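Local coordinates for protein dephospho-CoA kinase (Mycobacterium paratuberculosis, PDB 6N39) that probably catalyses the last step of coenzyme A biosynthesis, the ATP-dependent phosphorylation of dephospho-CoA on its 3'-hydroxyl group, at residues G13-I18 and L122-G127. Sequence-based numbering, arbitrary orientation.
Sequences GLTGGI and LLVESG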
loop_
_atom_site.group_PDB
_atom_site.type_symbol
_atom_site.label_atom_id
_atom_site.label_comp_id
_atom_site.label_asym_id
_atom_site.label_seq_id
_atom_site.Cartn_x
_atom_site.Cartn_y
_atom_site.Cartn_z
ATOM N N GLY A 13 7.585 5.483 0.662
ATOM C CA GLY A 13 7.224 6.901 0.681
ATOM C C GLY A 13 7.253 7.427 2.111
ATOM O O GLY A 13 6.826 6.754 3.047
ATOM N N LEU A 14 7.772 8.646 2.274
ATOM C CA LEU A 14 7.902 9.271 3.585
ATOM C C LEU A 14 7.365 10.692 3.524
ATOM O O LEU A 14 7.711 11.448 2.606
ATOM C CB LEU A 14 9.362 9.292 4.051
ATOM C CG LEU A 14 9.659 10.135 5.308
ATOM C CD1 LEU A 14 9.039 9.503 6.532
ATOM C CD2 LEU A 14 11.147 10.298 5.519
ATOM N N THR A 15 6.524 11.060 4.492
ATOM C CA THR A 15 5.999 12.421 4.520
ATOM C C THR A 15 5.604 12.786 5.948
ATOM O O THR A 15 5.825 12.027 6.894
ATOM C CB THR A 15 4.838 12.583 3.513
ATOM O OG1 THR A 15 4.679 13.963 3.169
ATOM C CG2 THR A 15 3.508 12.049 4.051
ATOM N N GLY A 16 5.012 13.957 6.089
ATOM C CA GLY A 16 4.579 14.493 7.360
ATOM C C GLY A 16 4.462 15.988 7.265
ATOM O O GLY A 16 5.081 16.634 6.419
ATOM N N GLY A 17 3.632 16.546 8.142
ATOM C CA GLY A 17 3.401 17.969 8.113
ATOM C C GLY A 17 4.588 18.758 8.628
ATOM O O GLY A 17 5.487 18.235 9.282
ATOM N N ILE A 18 4.578 20.056 8.323
ATOM C CA ILE A 18 5.693 20.921 8.690
ATOM C C ILE A 18 5.880 20.905 10.201
ATOM O O ILE A 18 4.913 20.997 10.969
ATOM C CB ILE A 18 5.453 22.340 8.140
ATOM C CG1 ILE A 18 6.654 23.257 8.398
ATOM C CG2 ILE A 18 4.185 22.955 8.729
ATOM C CD1 ILE A 18 6.497 24.652 7.756
ATOM N N LEU A 122 4.315 16.559 -0.455
ATOM C CA LEU A 122 2.907 16.628 -0.834
ATOM C C LEU A 122 2.326 15.250 -1.150
ATOM O O LEU A 122 1.364 15.135 -1.919
ATOM C CB LEU A 122 2.714 17.586 -2.013
ATOM C CG LEU A 122 2.998 19.048 -1.649
ATOM C CD1 LEU A 122 2.778 19.993 -2.832
ATOM C CD2 LEU A 122 2.140 19.471 -0.470
ATOM N N LEU A 123 2.891 14.199 -0.550
ATOM C CA LEU A 123 2.425 12.841 -0.824
ATOM C C LEU A 123 0.930 12.699 -0.556
ATOM O O LEU A 123 0.177 12.205 -1.402
ATOM C CB LEU A 123 3.229 11.844 0.017
ATOM C CG LEU A 123 3.002 10.336 -0.158
ATOM C CD1 LEU A 123 4.251 9.599 0.265
ATOM C CD2 LEU A 123 1.839 9.830 0.674
ATOM N N VAL A 124 0.486 13.139 0.622
ATOM C CA VAL A 124 -0.913 12.976 1.004
ATOM C C VAL A 124 -1.804 13.910 0.189
ATOM O O VAL A 124 -2.852 13.499 -0.324
ATOM C CB VAL A 124 -1.081 13.205 2.517
ATOM C CG1 VAL A 124 -2.535 13.084 2.918
ATOM C CG2 VAL A 124 -0.224 12.213 3.311
ATOM N N GLU A 125 -1.387 15.170 0.030
ATOM C CA GLU A 125 -2.251 16.150 -0.620
ATOM C C GLU A 125 -2.547 15.793 -2.070
ATOM O O GLU A 125 -3.586 16.193 -2.604
ATOM C CB GLU A 125 -1.627 17.546 -0.559
ATOM C CG GLU A 125 -1.602 18.159 0.827
ATOM C CD GLU A 125 -0.425 17.712 1.688
ATOM O OE1 GLU A 125 0.323 16.772 1.308
ATOM O OE2 GLU A 125 -0.254 18.316 2.771
ATOM N N SER A 126 -1.646 15.074 -2.736
ATOM C CA SER A 126 -1.816 14.806 -4.156
ATOM C C SER A 126 -2.148 13.342 -4.439
ATOM O O SER A 126 -2.226 12.946 -5.604
ATOM C CB SER A 126 -0.567 15.245 -4.923
ATOM O OG SER A 126 0.559 14.538 -4.448
ATOM N N GLY A 127 -2.397 12.546 -3.407
ATOM C CA GLY A 127 -2.868 11.188 -3.609
ATOM C C GLY A 127 -1.831 10.236 -4.164
ATOM O O GLY A 127 -2.176 9.336 -4.939
HETATM O O HOH W 1 1.803 14.714 2.757
#
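L123 lays CD1 over one face of the G13-L14 peptide, 4.1 Å from G13 C and 4.0 Å from G13 CA. At the edges, backbone hydrogen bonds join G13 to V136 and L14 to E118 and I120, with strands 135-139 and 115-119 flanking strand 10-16. This is the core of a P-loop kinase fold, and 10-16 is the central strand of a parallel five-stranded sheet. The strand runs into the predicted ATP-binding P-loop, and 122-127 is part of the loop after strand 115-119. L123 has CG anti to its backbone N (chi1 -176°), which carries CD1 across to G13. Its CB meets T15 CB at 3.9 Å. T15 sends its two branches to different partners. CG2 touches V124 CG2 at 3.8 Å, and the two side chains meet at about a right angle. Helix 170-176 packs on V124. OG1 is hydrogen-bonded to I120 O and also accepts from a water, 3.0 Å away. The same water accepts from V124 N and donates to E125 OE1, joining strand and loop through polar atoms. E125 OE2 is held by A168 N. Within the loop, S126 reaches back to L122 O with N and OG from the two sides of its plane, OG tilted 33° from that plane and the closer, at 2.7 Å.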